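Long-range contacts in hypothetical protein (Methanosarcina mazei, PDB 2I1S), which is of unknown function but belongs to the plasmid pRiA4b ORF-3-like protein family: residues H10-I15 with W23-V28; P130-G135 with E179-K184; M45-Y50 with A138-D143; E97-L102 with K114-K119. All blocks are in the same frame, centred on the assembly; numbering follows the deposited sequence.

Contact 1 of 4, residues H10-I15 with W23-V28; sequences HLKLSI and WRRIQV
The imidazole of His-10 carries the amide of Gln-27 on one face, ring and amide planes 24° apart, with Gln-27 CD 3.2 Å above the His-10 ring plane and toward its rim. Gln-27 CG adds a CH-pi contact, 3.8 Å from the ring centroid. On the same surface of this antiparallel beta hairpin, Lys-12 NZ stands over the five-membered ring of Trp-23, a cation-pi contact of 4.6 Å to its centroid; Arg-25 NH2 shares that face, 3.6 Å above the Trp-23 plane toward the rim. The Arg-25 guanidinium receives Lys-12 CG, anti to its backbone N, over the centre of one face and Trp-23 CH2 at its edge, in plane. The like charges Lys-12 NZ and Arg-25 NH2 are 4.4 Å apart; a salt bridge from Arg-25 to Glu-118 would probably offset the repulsion, and Gln-21 OE1 takes a hydrogen bond from Lys-12.

The opposite face, bearing Leu-11, Leu-13, Arg-24 and Ile-26, is mostly apolar and packs on helix 34-44. The Leu-11 and Val-28 side chains cross at about a right angle, Leu-11 CD1 3.7 Å from Val-28 CG2. Leu-11 and Ile-26 exchange backbone hydrogen bonds, as do Leu-13 and Arg-24. Trp-23 CA makes a CA-H...O contact with Leu-13 O at 3.1 Å, bent at the hydrogen.

Contact 2 of 4, residues P130-G135 with E179-K184; sequences PICTAG and EYFDPK
Phe-181 presses its ring against a bare glycine backbone: CE2 lies 3.3 Å from Gly-135 CA, on the side where any other residue would carry its CB, and a side chain there would run into the ring. The same ring offers its edge to Cys-132. The sulfur sits in the ring plane, with Cys-132 SG 3.8 Å from Phe-181 CZ and 5.1 Å from the ring centroid, an edge-on sulfur-aromatic contact. With SG anti to the backbone N, Cys-132 brings this one atom against both Phe-181 CZ and Pro-183 CB.

Pro-183 completes the arrangement. Its CB touches Cys-132 SG at 3.8 Å and rests 3.6 Å from Cys-132 O, while Pro-183 N lies above one face of the Phe-181 ring, toward its rim. The chain around the proline is shaped by an Asx turn, in which Asp-182 OD1 accepts from Lys-184 N at 3.1 Å; Lys-184 NZ adds a salt bridge to the same oxygen, its hydrogen bond weak. Arg-24 of strand 22-29 makes a cation-pi contact with the Phe-181 ring. An alanine in place of Phe-181 would probably leave Cys-132 SG without its aromatic edge, uncover Gly-135 CA and deprive Arg-24 of its cation-pi partner.

The example illustrates how an irregular tail can cover a sheet margin, here, between these two segments, through nonpolar and sulfur-aromatic contacts. Strand 131-136 is outermost in the sheet and hydrogen-bonds to strand 22-29; residues 179-184 follow helix 165-172 and lead to Val-186, which also touches Phe-181, and to Phe-188, which meets Cys-132.

Contact 3 of 4, residues M45-Y50 with A138-D143; sequences MDWEDY and AAVPED
Trp-47 turns the nitrogen edge of its indole to Val-140, where Trp-47 NE1 donates to Val-140 O at 2.9 Å with the oxygen 15° out of the ring plane. A Schellman motif ends helix 34-44 at Asp-46, and the tryptophan follows it, between two irregular loops that run in nearly the same direction. Along the indole edge, in plane, Val-140 CG2 meets Trp-47 CZ2 at 3.6 Å; over the centre of one face lies Met-45 CB. Tyr-105 and Trp-111 also pack against this ring.

Glu-142 crosses the indole with its carboxylate inclined at 54°. The bend at chi2, -93°, swings CD toward the other loop, where Glu-142 OE2 accepts from Glu-48 N at 2.6 Å through its anti lone pair. Tyr-105 OH grips OE2 as well, which helps fix the carboxylate. Tyr-50 CD2 comes within 3.7 Å of Glu-142 CD. An alanine in place of Trp-47 would probably leave Val-140 O without its indole donor and open a gap beside Val-140 CG2 and Met-45 CB.

Water joins the backbones too: one molecule donates to Asp-46 O at 3.1 Å and accepts from Glu-142 N at 3.2 Å.

Contact 4 of 4, residues E97-L102 with K114-K119; sequences ENKEAL and KVRLEK
Glu-100 and Arg-116 face each other as a non-hydrogen-bonded pair of an antiparallel beta hairpin, strand 100-105 against strand 111-122, and three kinds of interaction hold this part of it together.

The backbone comes first. Ala-101 and Val-115 form a hydrogen-bonded pair, with Ala-101 N donating to Val-115 O at 2.9 Å and Val-115 N returning a bond to Ala-101 O. Before the strand proper begins, Lys-99 O already accepts from Leu-117 N at 2.7 Å, extending the ladder by one rung. A CA-H of Glu-100 also points to Val-115 O, at 3.1 Å from Glu-100 CA. At the far end of the segment Glu-118 and Lys-119 both face His-10, a classic beta bulge against strand 7-15.

The charged interaction lies on the face bearing Glu-100 and Arg-116. Arg-116 NE donates almost straight to Glu-100 OE2 at 3.0 Å, forming a salt bridge, and Arg-116 NH2 adds a weak bond to the same oxygen. That oxygen sits at the guanidinium edge, in its plane, yet is met from 59° above the carboxylate plane. Glu-100 OE2 alone meets Arg-116, consistent with the 61° between the two planes.

Aliphatic contacts complete the set. Lys-99 has CG between the backbone N and the carbonyl carbon, chi1 49°, and its chain crosses that of Arg-116, Lys-99 CD to Arg-116 CD 3.7 Å. Lys-99 CB also lies 3.9 Å from Leu-117 CB. On the buried face, Ala-101 CB meets Val-115 CB at 4.1 Å.

Contacts 4, 1 and 2 follow one another across a single mixed sheet, in which strands 100-105, 111-122, 7-15, 22-29 and 131-136 are successive neighbours. The centres of contacts 1 and 4 are about 10 Å apart, as are those of contacts 1 and 2. His-10 N lies 2.7 Å from Lys-119 O on one side of contact 1, and Arg-25 N lies 2.7 Å from Ala-134 O on the other, both probable hydrogen bonds. Contact 3 joins two loops, after helix 34-44 and after strand 131-136; Arg-24 reaches it, with Arg-24 CG 4.0 Å from Met-45 CE, and also meets Phe-181 of contact 2. Contacts 3 and 4 stand farthest apart, about 22 Å between centres.

Contact 1 of 4, residues H10-I15 with W23-V28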
# COMPACT_ATOMS: atom_id res chain seq x y z
N HIS A 10 -1.66 13.87 2.50
CA HIS A 10 -0.84 13.06 3.42
C HIS A 10 -1.61 11.78 3.80
O HIS A 10 -2.62 11.84 4.55
CB HIS A 10 -0.46 13.85 4.68
CG HIS A 10 0.20 15.17 4.38
ND1 HIS A 10 1.35 15.58 5.03
CD2 HIS A 10 -0.12 16.16 3.51
CE1 HIS A 10 1.71 16.77 4.57
NE2 HIS A 10 0.84 17.14 3.64
N LEU A 11 -1.13 10.65 3.27
CA LEU A 11 -1.82 9.36 3.36
C LEU A 11 -1.08 8.44 4.29
O LEU A 11 0.14 8.38 4.23
CB LEU A 11 -1.89 8.71 1.96
CG LEU A 11 -2.65 9.49 0.88
CD1 LEU A 11 -2.58 8.73 -0.46
CD2 LEU A 11 -4.14 9.81 1.26
N LYS A 12 -1.78 7.71 5.15
CA LYS A 12 -1.15 6.54 5.77
C LYS A 12 -1.60 5.30 5.05
O LYS A 12 -2.77 5.19 4.66
CB LYS A 12 -1.44 6.43 7.25
CG LYS A 12 -0.57 5.43 7.97
CD LYS A 12 -0.98 5.35 9.42
CE LYS A 12 -0.25 4.17 10.06
NZ LYS A 12 -0.72 3.84 11.43
N LEU A 13 -0.66 4.39 4.83
CA LEU A 13 -0.91 3.08 4.19
C LEU A 13 -0.50 2.00 5.16
O LEU A 13 0.67 1.96 5.58
CB LEU A 13 -0.08 2.92 2.93
CG LEU A 13 -0.00 4.10 1.96
CD1 LEU A 13 0.84 3.72 0.76
CD2 LEU A 13 -1.38 4.58 1.53
N SER A 14 -1.44 1.12 5.53
CA SER A 14 -1.12 0.03 6.45
C SER A 14 -1.54 -1.31 5.90
O SER A 14 -2.66 -1.48 5.42
CB SER A 14 -1.70 0.27 7.86
OG SER A 14 -3.04 -0.17 8.02
N ILE A 15 -0.63 -2.27 5.96
CA ILE A 15 -0.97 -3.65 5.64
C ILE A 15 -1.88 -4.16 6.78
O ILE A 15 -1.48 -4.15 7.97
CB ILE A 15 0.30 -4.54 5.48
CG1 ILE A 15 1.05 -4.17 4.24
CG2 ILE A 15 -0.10 -6.02 5.33
CD1 ILE A 15 2.34 -4.92 4.10
N TRP A 23 3.61 -0.18 7.98
CA TRP A 23 2.99 1.04 7.42
C TRP A 23 4.01 1.95 6.78
O TRP A 23 5.21 1.83 7.05
CB TRP A 23 2.17 1.83 8.46
CG TRP A 23 3.01 2.36 9.63
CD1 TRP A 23 3.26 1.71 10.80
CD2 TRP A 23 3.74 3.60 9.70
NE1 TRP A 23 4.07 2.45 11.59
CE2 TRP A 23 4.40 3.62 10.95
CE3 TRP A 23 3.94 4.68 8.80
CZ2 TRP A 23 5.23 4.69 11.36
CZ3 TRP A 23 4.75 5.75 9.22
CH2 TRP A 23 5.36 5.76 10.52
N ARG A 24 3.50 2.84 5.92
CA ARG A 24 4.25 3.91 5.24
C ARG A 24 3.42 5.18 5.23
O ARG A 24 2.18 5.15 5.16
CB ARG A 24 4.54 3.56 3.78
CG ARG A 24 4.90 2.13 3.57
CD ARG A 24 6.30 1.95 4.02
NE ARG A 24 6.92 0.69 3.59
CZ ARG A 24 7.25 -0.27 4.43
NH1 ARG A 24 7.91 -1.30 3.99
NH2 ARG A 24 6.92 -0.20 5.71
N ARG A 25 4.09 6.31 5.32
CA ARG A 25 3.37 7.58 5.14
C ARG A 25 3.90 8.22 3.87
O ARG A 25 5.09 8.29 3.66
CB ARG A 25 3.48 8.49 6.40
CG ARG A 25 2.19 8.57 7.18
CD ARG A 25 2.25 9.44 8.45
NE ARG A 25 2.51 8.52 9.53
CZ ARG A 25 1.66 8.11 10.45
NH1 ARG A 25 0.45 8.60 10.57
NH2 ARG A 25 2.07 7.20 11.30
N ILE A 26 3.01 8.60 2.97
CA ILE A 26 3.41 9.24 1.71
C ILE A 26 2.59 10.50 1.47
O ILE A 26 1.46 10.60 1.97
CB ILE A 26 3.27 8.28 0.47
CG1 ILE A 26 1.80 7.96 0.16
CG2 ILE A 26 4.20 7.04 0.60
CD1 ILE A 26 1.54 7.17 -1.18
N GLN A 27 3.14 11.45 0.71
CA GLN A 27 2.33 12.59 0.26
C GLN A 27 2.16 12.56 -1.27
O GLN A 27 3.14 12.41 -2.02
CB GLN A 27 2.93 13.90 0.73
CG GLN A 27 3.12 13.99 2.25
CD GLN A 27 3.86 15.24 2.65
OE1 GLN A 27 3.89 16.20 1.88
NE2 GLN A 27 4.44 15.26 3.86
N VAL A 28 0.93 12.68 -1.74
CA VAL A 28 0.69 12.61 -3.19
C VAL A 28 0.04 13.89 -3.76
O VAL A 28 -0.69 14.56 -3.03
CB VAL A 28 -0.13 11.33 -3.59
CG1 VAL A 28 0.66 10.08 -3.30
CG2 VAL A 28 -1.47 11.28 -2.87

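Contact 2 of 4, residues P130-G135 with E179-K184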
# COMPACT_ATOMS: atom_id res chain seq x y z
N PRO A 130 5.36 12.26 -5.73
CA PRO A 130 5.13 11.80 -4.36
C PRO A 130 6.40 11.66 -3.54
O PRO A 130 7.51 11.54 -4.09
CB PRO A 130 4.44 10.45 -4.54
CG PRO A 130 4.58 10.09 -5.92
CD PRO A 130 5.18 11.18 -6.72
N ILE A 131 6.24 11.71 -2.22
CA ILE A 131 7.34 11.43 -1.30
C ILE A 131 6.94 10.43 -0.22
O ILE A 131 5.77 10.30 0.10
CB ILE A 131 7.92 12.73 -0.61
CG1 ILE A 131 6.88 13.47 0.22
CG2 ILE A 131 8.62 13.63 -1.61
CD1 ILE A 131 7.54 14.55 1.10
N CYS A 132 7.93 9.74 0.34
CA CYS A 132 7.67 8.88 1.50
C CYS A 132 8.36 9.50 2.68
O CYS A 132 9.58 9.68 2.68
CB CYS A 132 8.17 7.45 1.25
SG CYS A 132 7.91 6.30 2.62
N THR A 133 7.59 9.88 3.69
CA THR A 133 8.17 10.58 4.80
C THR A 133 8.61 9.68 5.97
O THR A 133 9.48 10.08 6.74
CB THR A 133 7.23 11.68 5.34
OG1 THR A 133 6.01 11.09 5.85
CG2 THR A 133 6.94 12.75 4.26
N ALA A 134 7.99 8.49 6.10
CA ALA A 134 8.15 7.60 7.25
C ALA A 134 7.52 6.23 6.99
O ALA A 134 6.66 6.05 6.12
CB ALA A 134 7.51 8.26 8.52
N GLY A 135 7.96 5.23 7.75
CA GLY A 135 7.39 3.88 7.64
C GLY A 135 7.91 2.99 8.74
O GLY A 135 8.86 3.35 9.41
N GLU A 179 12.24 -6.14 10.23
CA GLU A 179 12.12 -4.79 10.82
C GLU A 179 12.82 -3.68 10.05
O GLU A 179 12.82 -2.52 10.49
CB GLU A 179 12.62 -4.74 12.30
CG GLU A 179 12.06 -5.85 13.20
CD GLU A 179 10.57 -6.04 13.01
OE1 GLU A 179 9.83 -5.03 12.88
OE2 GLU A 179 10.13 -7.22 13.00
N TYR A 180 13.43 -4.02 8.92
CA TYR A 180 14.16 -3.02 8.16
C TYR A 180 13.27 -2.24 7.22
O TYR A 180 12.62 -2.81 6.34
CB TYR A 180 15.31 -3.64 7.36
CG TYR A 180 15.96 -2.59 6.50
CD1 TYR A 180 16.74 -1.58 7.08
CD2 TYR A 180 15.75 -2.57 5.11
CE1 TYR A 180 17.32 -0.59 6.30
CE2 TYR A 180 16.33 -1.56 4.32
CZ TYR A 180 17.11 -0.58 4.93
OH TYR A 180 17.69 0.41 4.17
N PHE A 181 13.24 -0.92 7.39
CA PHE A 181 12.67 -0.03 6.39
C PHE A 181 13.41 1.30 6.46
O PHE A 181 13.77 1.73 7.55
CB PHE A 181 11.17 0.22 6.62
CG PHE A 181 10.58 1.25 5.65
CD1 PHE A 181 10.55 0.99 4.28
CD2 PHE A 181 10.11 2.45 6.11
CE1 PHE A 181 10.04 1.93 3.38
CE2 PHE A 181 9.58 3.38 5.21
CZ PHE A 181 9.54 3.12 3.85
N ASP A 182 13.59 1.95 5.32
CA ASP A 182 14.20 3.26 5.26
C ASP A 182 13.40 4.02 4.20
O ASP A 182 13.34 3.58 3.06
CB ASP A 182 15.68 3.10 4.85
CG ASP A 182 16.45 4.42 4.83
OD1 ASP A 182 15.83 5.49 4.71
OD2 ASP A 182 17.70 4.38 4.90
N PRO A 183 12.74 5.13 4.58
CA PRO A 183 11.91 5.81 3.58
C PRO A 183 12.65 6.31 2.33
O PRO A 183 12.02 6.52 1.31
CB PRO A 183 11.25 6.97 4.35
CG PRO A 183 11.91 7.03 5.67
CD PRO A 183 12.68 5.77 5.91
N LYS A 184 13.97 6.47 2.42
CA LYS A 184 14.82 6.89 1.32
C LYS A 184 15.16 5.78 0.32
O LYS A 184 15.82 6.05 -0.70
CB LYS A 184 16.13 7.52 1.86
CG LYS A 184 15.96 8.82 2.61
CD LYS A 184 17.30 9.56 2.75
CE LYS A 184 17.93 9.49 4.14
NZ LYS A 184 17.90 8.11 4.71

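Contact 3 of 4, residues M45-Y50 with A138-D143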
# COMPACT_ATOMS: atom_id res chain seq x y z
N MET A 45 5.73 -0.41 -0.91
CA MET A 45 5.71 -1.82 -0.50
C MET A 45 6.72 -2.70 -1.21
O MET A 45 6.79 -3.90 -0.95
CB MET A 45 4.31 -2.42 -0.69
CG MET A 45 3.25 -1.82 0.29
SD MET A 45 3.67 -1.59 2.03
CE MET A 45 2.24 -0.64 2.49
N ASP A 46 7.49 -2.11 -2.12
CA ASP A 46 8.46 -2.87 -2.90
C ASP A 46 7.83 -4.12 -3.58
O ASP A 46 8.40 -5.23 -3.65
CB ASP A 46 9.68 -3.17 -2.01
CG ASP A 46 10.87 -3.68 -2.81
OD1 ASP A 46 10.84 -3.58 -4.07
OD2 ASP A 46 11.84 -4.16 -2.16
N TRP A 47 6.61 -3.91 -4.09
CA TRP A 47 5.91 -4.92 -4.85
C TRP A 47 6.25 -4.80 -6.35
O TRP A 47 6.88 -3.84 -6.78
CB TRP A 47 4.41 -4.84 -4.57
CG TRP A 47 4.00 -5.40 -3.22
CD1 TRP A 47 4.66 -6.35 -2.48
CD2 TRP A 47 2.81 -5.07 -2.46
NE1 TRP A 47 3.97 -6.62 -1.32
CE2 TRP A 47 2.84 -5.84 -1.29
CE3 TRP A 47 1.73 -4.19 -2.67
CZ2 TRP A 47 1.83 -5.76 -0.30
CZ3 TRP A 47 0.73 -4.10 -1.67
CH2 TRP A 47 0.78 -4.90 -0.53
N GLU A 48 5.82 -5.77 -7.14
CA GLU A 48 6.33 -5.95 -8.51
C GLU A 48 5.25 -5.78 -9.60
O GLU A 48 5.50 -5.94 -10.79
CB GLU A 48 6.97 -7.34 -8.61
CG GLU A 48 8.32 -7.52 -7.97
CD GLU A 48 9.38 -6.75 -8.68
OE1 GLU A 48 9.22 -6.47 -9.88
OE2 GLU A 48 10.38 -6.39 -8.05
N ASP A 49 4.04 -5.46 -9.16
CA ASP A 49 2.86 -5.40 -10.02
C ASP A 49 2.56 -6.65 -10.87
O ASP A 49 2.23 -6.56 -12.04
CB ASP A 49 2.82 -4.11 -10.85
CG ASP A 49 1.40 -3.61 -11.04
OD1 ASP A 49 0.46 -4.21 -10.48
OD2 ASP A 49 1.22 -2.61 -11.73
N TYR A 50 2.62 -7.81 -10.24
CA TYR A 50 2.46 -9.08 -10.94
C TYR A 50 1.00 -9.47 -11.02
O TYR A 50 0.60 -10.28 -11.89
CB TYR A 50 3.09 -10.19 -10.10
CG TYR A 50 4.59 -10.24 -10.08
CD1 TYR A 50 5.31 -10.12 -11.25
CD2 TYR A 50 5.28 -10.49 -8.88
CE1 TYR A 50 6.70 -10.21 -11.24
CE2 TYR A 50 6.67 -10.60 -8.85
CZ TYR A 50 7.37 -10.44 -10.04
OH TYR A 50 8.73 -10.54 -10.08
N ALA A 138 9.62 -4.15 7.34
CA ALA A 138 9.69 -4.64 5.96
C ALA A 138 8.29 -4.94 5.40
O ALA A 138 7.46 -5.55 6.06
CB ALA A 138 10.59 -5.88 5.87
N ALA A 139 8.05 -4.51 4.18
CA ALA A 139 6.88 -4.93 3.42
C ALA A 139 6.83 -6.46 3.21
O ALA A 139 7.86 -7.15 3.18
CB ALA A 139 6.88 -4.21 2.10
N VAL A 140 5.62 -7.00 3.11
CA VAL A 140 5.51 -8.46 2.89
C VAL A 140 6.06 -8.75 1.49
O VAL A 140 5.76 -8.01 0.54
CB VAL A 140 4.03 -8.95 3.03
CG1 VAL A 140 3.50 -8.72 4.47
CG2 VAL A 140 3.09 -8.29 1.98
N PRO A 141 6.91 -9.79 1.36
CA PRO A 141 7.40 -10.11 0.01
C PRO A 141 6.26 -10.60 -0.88
O PRO A 141 5.24 -11.09 -0.36
CB PRO A 141 8.41 -11.21 0.25
CG PRO A 141 8.84 -10.99 1.79
CD PRO A 141 7.52 -10.67 2.39
N GLU A 142 6.44 -10.44 -2.19
CA GLU A 142 5.52 -10.98 -3.13
C GLU A 142 5.38 -12.50 -2.89
O GLU A 142 6.37 -13.16 -2.60
CB GLU A 142 5.96 -10.66 -4.58
CG GLU A 142 5.83 -9.17 -4.97
CD GLU A 142 4.49 -8.84 -5.65
OE1 GLU A 142 3.55 -9.65 -5.51
OE2 GLU A 142 4.37 -7.77 -6.33
N ASP A 143 4.13 -13.01 -2.98
CA ASP A 143 3.83 -14.44 -3.12
C ASP A 143 4.06 -15.24 -1.81
O ASP A 143 4.08 -16.49 -1.81
CB ASP A 143 4.65 -15.01 -4.29
CG ASP A 143 4.47 -14.21 -5.58
OD1 ASP A 143 3.32 -13.88 -5.95
OD2 ASP A 143 5.47 -13.91 -6.23
O HOH W 1 7.62 -6.63 -0.92
O HOH W 2 8.49 -8.24 -3.15

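Contact 4 of 4, residues E97-L102 with K114-K119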
# COMPACT_ATOMS: atom_id res chain seq x y z
N GLU A 97 -14.15 14.28 5.81
CA GLU A 97 -15.14 13.31 6.31
C GLU A 97 -15.41 12.10 5.38
O GLU A 97 -16.49 11.50 5.43
CB GLU A 97 -16.46 13.95 6.79
CG GLU A 97 -17.22 14.72 5.74
CD GLU A 97 -16.98 16.20 5.84
OE1 GLU A 97 -15.80 16.63 5.78
OE2 GLU A 97 -17.97 16.94 5.99
N ASN A 98 -14.43 11.77 4.54
CA ASN A 98 -14.45 10.52 3.79
C ASN A 98 -13.00 10.15 3.51
O ASN A 98 -12.51 10.32 2.39
CB ASN A 98 -15.25 10.63 2.48
CG ASN A 98 -15.61 9.25 1.91
OD1 ASN A 98 -16.15 8.42 2.63
ND2 ASN A 98 -15.31 9.02 0.62
N LYS A 99 -12.32 9.67 4.54
CA LYS A 99 -10.86 9.65 4.56
C LYS A 99 -10.17 8.32 4.24
O LYS A 99 -8.95 8.30 4.00
CB LYS A 99 -10.29 10.28 5.84
CG LYS A 99 -10.87 9.79 7.15
CD LYS A 99 -10.22 10.53 8.32
CE LYS A 99 -10.07 12.04 8.03
NZ LYS A 99 -9.28 12.79 9.09
N GLU A 100 -10.96 7.23 4.15
CA GLU A 100 -10.42 5.88 4.03
C GLU A 100 -10.82 5.08 2.77
O GLU A 100 -11.96 5.18 2.30
CB GLU A 100 -10.73 5.09 5.31
CG GLU A 100 -9.67 4.04 5.66
CD GLU A 100 -9.77 3.58 7.10
OE1 GLU A 100 -10.85 3.08 7.47
OE2 GLU A 100 -8.77 3.73 7.86
N ALA A 101 -9.87 4.32 2.22
CA ALA A 101 -10.10 3.37 1.12
C ALA A 101 -9.53 2.03 1.53
O ALA A 101 -8.65 1.96 2.37
CB ALA A 101 -9.38 3.82 -0.14
N LEU A 102 -10.04 0.97 0.92
CA LEU A 102 -9.37 -0.33 0.98
C LEU A 102 -8.76 -0.73 -0.39
O LEU A 102 -9.45 -0.75 -1.41
CB LEU A 102 -10.32 -1.40 1.49
CG LEU A 102 -9.66 -2.78 1.67
CD1 LEU A 102 -8.66 -2.83 2.86
CD2 LEU A 102 -10.77 -3.85 1.79
N LYS A 114 -4.85 -0.57 3.99
CA LYS A 114 -5.75 0.52 4.39
C LYS A 114 -5.13 1.82 3.97
O LYS A 114 -3.92 2.07 4.17
CB LYS A 114 -5.96 0.57 5.90
CG LYS A 114 -6.82 -0.49 6.52
CD LYS A 114 -6.79 -0.28 8.08
CE LYS A 114 -8.07 -0.78 8.82
NZ LYS A 114 -7.93 -2.19 9.28
N VAL A 115 -5.93 2.66 3.35
CA VAL A 115 -5.43 3.98 2.90
C VAL A 115 -6.25 5.00 3.67
O VAL A 115 -7.48 5.02 3.61
CB VAL A 115 -5.55 4.19 1.36
CG1 VAL A 115 -4.94 5.52 0.96
CG2 VAL A 115 -4.91 3.02 0.56
N ARG A 116 -5.57 5.80 4.47
CA ARG A 116 -6.23 6.81 5.27
C ARG A 116 -5.63 8.18 4.95
O ARG A 116 -4.43 8.37 5.06
CB ARG A 116 -6.11 6.45 6.75
CG ARG A 116 -6.35 7.61 7.71
CD ARG A 116 -7.81 7.68 8.15
NE ARG A 116 -8.20 6.50 8.93
CZ ARG A 116 -8.39 6.48 10.25
NH1 ARG A 116 -8.23 7.59 10.99
NH2 ARG A 116 -8.74 5.34 10.83
N LEU A 117 -6.47 9.10 4.49
CA LEU A 117 -6.13 10.54 4.44
C LEU A 117 -6.02 11.16 5.84
O LEU A 117 -6.98 11.16 6.61
CB LEU A 117 -7.19 11.30 3.63
CG LEU A 117 -6.99 12.79 3.32
CD1 LEU A 117 -5.83 13.05 2.33
CD2 LEU A 117 -8.30 13.39 2.81
N GLU A 118 -4.83 11.67 6.18
CA GLU A 118 -4.68 12.36 7.47
C GLU A 118 -4.74 13.87 7.33
O GLU A 118 -5.32 14.54 8.18
CB GLU A 118 -3.39 11.94 8.17
CG GLU A 118 -3.43 10.52 8.74
CD GLU A 118 -2.09 10.06 9.32
OE1 GLU A 118 -1.02 10.51 8.83
OE2 GLU A 118 -2.11 9.23 10.26
N LYS A 119 -4.12 14.41 6.27
CA LYS A 119 -4.02 15.87 6.08
C LYS A 119 -4.01 16.22 4.60
O LYS A 119 -3.39 15.51 3.79
CB LYS A 119 -2.73 16.43 6.68
CG LYS A 119 -2.55 16.28 8.18
CD LYS A 119 -1.11 15.84 8.52
CE LYS A 119 -0.09 16.92 8.20
NZ LYS A 119 0.82 17.24 9.36